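Local structure of SVS_variant_AS1 (Streptomyces sp. CWA1, 6TJA) at residues W35-A43 and R125-R136. The protein is an engineered ancestral terpene cyclase of the spiroviolene synthase type, which probably converts geranylgeranyl diphosphate to the diterpene spiroviolene. Numbering follows the deposited sequence.
Sequences WIRRSGMCA and RFVPALQDIARR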
loop_
_atom_site.group_PDB
_atom_site.type_symbol
_atom_site.label_atom_id
_atom_site.label_comp_id
_atom_site.label_asym_id
_atom_site.label_seq_id
_atom_site.Cartn_x
_atom_site.Cartn_y
_atom_site.Cartn_z
ATOM N N TRP A 35 -10.340 18.793 19.557
ATOM C CA TRP A 35 -9.318 17.720 19.358
ATOM C C TRP A 35 -8.020 18.321 18.813
ATOM O O TRP A 35 -6.935 17.900 19.285
ATOM C CB TRP A 35 -9.816 16.629 18.414
ATOM C CG TRP A 35 -8.816 15.571 18.072
ATOM C CD1 TRP A 35 -8.637 14.376 18.706
ATOM C CD2 TRP A 35 -7.886 15.589 16.977
ATOM N NE1 TRP A 35 -7.662 13.652 18.074
ATOM C CE2 TRP A 35 -7.184 14.371 17.011
ATOM C CE3 TRP A 35 -7.621 16.484 15.940
ATOM C CZ2 TRP A 35 -6.209 14.045 16.072
ATOM C CZ3 TRP A 35 -6.675 16.156 14.996
ATOM C CH2 TRP A 35 -5.970 14.955 15.067
ATOM N N ILE A 36 -8.149 19.220 17.832
ATOM C CA ILE A 36 -7.015 19.873 17.121
ATOM C C ILE A 36 -6.149 20.598 18.152
ATOM O O ILE A 36 -4.928 20.402 18.094
ATOM C CB ILE A 36 -7.496 20.828 16.006
ATOM C CG1 ILE A 36 -8.136 20.069 14.844
ATOM C CG2 ILE A 36 -6.362 21.704 15.511
ATOM C CD1 ILE A 36 -8.783 20.970 13.809
ATOM N N ARG A 37 -6.760 21.394 19.041
ATOM C CA ARG A 37 -6.067 22.187 20.100
ATOM C C ARG A 37 -5.312 21.242 21.052
ATOM O O ARG A 37 -4.165 21.564 21.408
ATOM C CB ARG A 37 -7.069 23.104 20.817
ATOM C CG ARG A 37 -7.731 24.099 19.868
ATOM C CD ARG A 37 -8.414 25.323 20.462
ATOM N NE ARG A 37 -8.009 26.430 19.598
ATOM C CZ ARG A 37 -8.804 27.246 18.906
ATOM N NH1 ARG A 37 -10.123 27.153 18.991
ATOM N NH2 ARG A 37 -8.245 28.186 18.149
ATOM N N ARG A 38 -5.883 20.083 21.380
ATOM C CA ARG A 38 -5.277 19.097 22.309
ATOM C C ARG A 38 -4.326 18.127 21.587
ATOM O O ARG A 38 -3.620 17.387 22.286
ATOM C CB ARG A 38 -6.395 18.312 23.001
ATOM C CG ARG A 38 -7.174 19.138 24.015
ATOM C CD ARG A 38 -8.534 18.550 24.364
ATOM N NE ARG A 38 -9.227 19.357 25.363
ATOM C CZ ARG A 38 -9.784 20.557 25.157
ATOM N NH1 ARG A 38 -9.759 21.146 23.970
ATOM N NH2 ARG A 38 -10.374 21.170 26.166
ATOM N N SER A 39 -4.321 18.076 20.251
ATOM C CA SER A 39 -3.741 16.940 19.476
ATOM C C SER A 39 -2.219 16.883 19.649
ATOM O O SER A 39 -1.661 15.748 19.544
ATOM C CB SER A 39 -4.082 17.015 18.018
ATOM O OG SER A 39 -3.402 18.091 17.389
ATOM N N GLY A 40 -1.587 18.051 19.848
ATOM C CA GLY A 40 -0.122 18.215 19.795
ATOM C C GLY A 40 0.348 18.290 18.358
ATOM O O GLY A 40 1.544 18.399 18.125
ATOM N N MET A 41 -0.576 18.226 17.405
ATOM C CA MET A 41 -0.278 18.214 15.953
ATOM C C MET A 41 0.271 19.581 15.531
ATOM O O MET A 41 1.024 19.659 14.546
ATOM C CB MET A 41 -1.574 17.899 15.202
ATOM C CG MET A 41 -1.427 17.751 13.712
ATOM S SD MET A 41 -2.988 17.152 13.044
ATOM C CE MET A 41 -4.018 18.615 13.136
ATOM N N CYS A 42 -0.104 20.634 16.251
ATOM C CA CYS A 42 0.224 22.041 15.907
ATOM C C CYS A 42 1.262 22.603 16.895
ATOM O O CYS A 42 1.030 22.523 18.141
ATOM C CB CYS A 42 -1.061 22.859 15.873
ATOM S SG CYS A 42 -2.216 22.284 14.597
ATOM N N ALA A 43 2.363 23.142 16.346
ATOM C CA ALA A 43 3.506 23.755 17.067
ATOM C C ALA A 43 3.135 25.143 17.624
ATOM O O ALA A 43 3.538 25.431 18.773
ATOM C CB ALA A 43 4.698 23.833 16.144
ATOM N N ARG A 125 5.450 15.068 15.799
ATOM C CA ARG A 125 4.182 15.489 16.452
ATOM C C ARG A 125 2.972 15.024 15.618
ATOM O O ARG A 125 1.843 14.985 16.173
ATOM C CB ARG A 125 4.200 17.003 16.665
ATOM C CG ARG A 125 4.298 17.821 15.385
ATOM C CD ARG A 125 4.197 19.302 15.698
ATOM N NE ARG A 125 3.949 20.125 14.517
ATOM C CZ ARG A 125 4.872 20.475 13.625
ATOM N NH1 ARG A 125 6.124 20.057 13.743
ATOM N NH2 ARG A 125 4.524 21.233 12.600
ATOM N N PHE A 126 3.171 14.670 14.339
ATOM C CA PHE A 126 2.082 14.147 13.483
ATOM C C PHE A 126 1.711 12.729 13.929
ATOM O O PHE A 126 0.559 12.353 13.724
ATOM C CB PHE A 126 2.442 14.263 12.004
ATOM C CG PHE A 126 2.259 15.670 11.519
ATOM C CD1 PHE A 126 0.985 16.178 11.295
ATOM C CD2 PHE A 126 3.352 16.508 11.330
ATOM C CE1 PHE A 126 0.804 17.508 10.915
ATOM C CE2 PHE A 126 3.173 17.832 10.938
ATOM C CZ PHE A 126 1.900 18.335 10.744
ATOM N N VAL A 127 2.638 11.980 14.542
ATOM C CA VAL A 127 2.449 10.512 14.734
ATOM C C VAL A 127 1.415 10.251 15.830
ATOM O O VAL A 127 0.474 9.510 15.564
ATOM C CB VAL A 127 3.772 9.751 14.926
ATOM C CG1 VAL A 127 3.597 8.440 15.680
ATOM C CG2 VAL A 127 4.438 9.525 13.581
ATOM N N PRO A 128 1.512 10.811 17.060
ATOM C CA PRO A 128 0.526 10.525 18.105
ATOM C C PRO A 128 -0.907 10.891 17.672
ATOM O O PRO A 128 -1.802 10.102 17.899
ATOM C CB PRO A 128 0.974 11.369 19.325
ATOM C CG PRO A 128 2.460 11.625 19.051
ATOM C CD PRO A 128 2.579 11.707 17.541
ATOM N N ALA A 129 -1.079 12.026 16.998
ATOM C CA ALA A 129 -2.365 12.449 16.392
ATOM C C ALA A 129 -2.932 11.352 15.462
ATOM O O ALA A 129 -4.138 10.997 15.618
ATOM C CB ALA A 129 -2.160 13.760 15.671
ATOM N N LEU A 130 -2.112 10.834 14.532
ATOM C CA LEU A 130 -2.531 9.766 13.591
ATOM C C LEU A 130 -2.926 8.539 14.397
ATOM O O LEU A 130 -3.878 7.859 14.001
ATOM C CB LEU A 130 -1.413 9.418 12.593
ATOM C CG LEU A 130 -1.807 8.388 11.534
ATOM C CD1 LEU A 130 -3.004 8.885 10.719
ATOM C CD2 LEU A 130 -0.661 8.042 10.602
ATOM N N GLN A 131 -2.195 8.236 15.468
ATOM C CA GLN A 131 -2.425 6.993 16.253
ATOM C C GLN A 131 -3.766 7.081 16.990
ATOM O O GLN A 131 -4.394 6.013 17.191
ATOM C CB GLN A 131 -1.254 6.723 17.192
ATOM C CG GLN A 131 -0.039 6.164 16.466
ATOM C CD GLN A 131 1.035 5.744 17.432
ATOM O OE1 GLN A 131 1.440 6.529 18.273
ATOM N NE2 GLN A 131 1.506 4.512 17.304
ATOM N N ASP A 132 -4.160 8.286 17.398
ATOM C CA ASP A 132 -5.450 8.560 18.071
ATOM C C ASP A 132 -6.577 8.326 17.060
ATOM O O ASP A 132 -7.526 7.590 17.369
ATOM C CB ASP A 132 -5.519 9.999 18.586
ATOM C CG ASP A 132 -6.800 10.262 19.368
ATOM O OD1 ASP A 132 -6.966 9.677 20.470
ATOM O OD2 ASP A 132 -7.642 10.973 18.840
ATOM N N ILE A 133 -6.435 8.904 15.862
ATOM C CA ILE A 133 -7.373 8.656 14.741
ATOM C C ILE A 133 -7.450 7.148 14.541
ATOM O O ILE A 133 -8.559 6.635 14.545
ATOM C CB ILE A 133 -6.964 9.379 13.454
ATOM C CG1 ILE A 133 -7.096 10.896 13.596
ATOM C CG2 ILE A 133 -7.778 8.842 12.287
ATOM C CD1 ILE A 133 -6.230 11.685 12.617
ATOM N N ALA A 134 -6.314 6.465 14.404
ATOM C CA ALA A 134 -6.284 5.004 14.153
ATOM C C ALA A 134 -7.036 4.257 15.260
ATOM O O ALA A 134 -7.746 3.298 14.928
ATOM C CB ALA A 134 -4.874 4.500 14.035
ATOM N N ARG A 135 -6.857 4.661 16.521
ATOM C CA ARG A 135 -7.485 4.001 17.696
ATOM C C ARG A 135 -9.009 4.138 17.542
ATOM O O ARG A 135 -9.746 3.125 17.682
ATOM C CB ARG A 135 -6.953 4.618 18.995
ATOM C CG ARG A 135 -7.579 4.018 20.252
ATOM C CD ARG A 135 -7.372 4.842 21.514
ATOM N NE ARG A 135 -7.638 6.269 21.314
ATOM C CZ ARG A 135 -8.843 6.835 21.151
ATOM N NH1 ARG A 135 -9.957 6.107 21.140
ATOM N NH2 ARG A 135 -8.917 8.146 20.985
ATOM N N ARG A 136 -9.463 5.336 17.184
ATOM C CA ARG A 136 -10.894 5.580 16.881
ATOM C C ARG A 136 -11.364 4.594 15.802
ATOM O O ARG A 136 -12.402 3.952 16.009
ATOM C CB ARG A 136 -11.095 7.043 16.483
ATOM C CG ARG A 136 -10.910 8.008 17.645
ATOM C CD ARG A 136 -10.802 9.456 17.229
ATOM N NE ARG A 136 -10.473 10.323 18.369
ATOM C CZ ARG A 136 -11.336 11.075 19.046
ATOM N NH1 ARG A 136 -12.623 11.113 18.751
ATOM N NH2 ARG A 136 -10.898 11.800 20.044
#
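A knob-into-hole contact joins helix 25-38 to helix 126-140: the indole of Trp35 fills the hole formed by Ala129, Asp132, Ile133 and Arg136. With CG anti to the backbone N (chi1 175°), the indole is directed at the second helix, and Trp35 NE1 donates to Asp132 OD2 at 2.8 Å. The acceptor lies close to the ring plane, whereas the N-H meets the carboxylate from above its plane. Arg136 NE forms a salt bridge to Asp132 OD2 at 2.9 Å from the opposite face, so two donors grip this oxygen; Arg135 NH2, modelled unusually close, is the salt-bridge partner of OD1. The six-membered ring of Trp35 meets mostly apolar groups, CH2 4.0 Å from Ala129 CB and close to Ile133 CD1, though Ala129 O lies at its edge near CZ2. Ser39 CB lies over one face, toward the rim. A phenylalanine in place of Trp35 would probably leave Asp132 OD2 without its indole donor and open a gap beside Ala129 and Ile133. In the all-helical class I terpene synthase fold, both helices also pack on helix 70-91, Trp35 against Leu78 and Phe126 against Ala85. Beyond helix 25-38 the chain turns at Gly40, whose phi is positive. Here Met41 CG packs 3.6 Å from Phe126 CE1, its SD standing oblique to that ring in a Met-aromatic contact, and Met41 CB leans on Ala129 CB. Arg125, its CG wedged between backbone N and carbonyl carbon (chi1 62°), lays its aliphatic chain along the Gly40 and Met41 carbonyls, with CB 3.3 Å from Gly40 O. Arg125 NE then donates to Met41 O at 3.0 Å, a bent bond (137°) arriving above the carbonyl plane. Ala43 CB and Phe126 CE2 lie over opposite faces of this guanidinium.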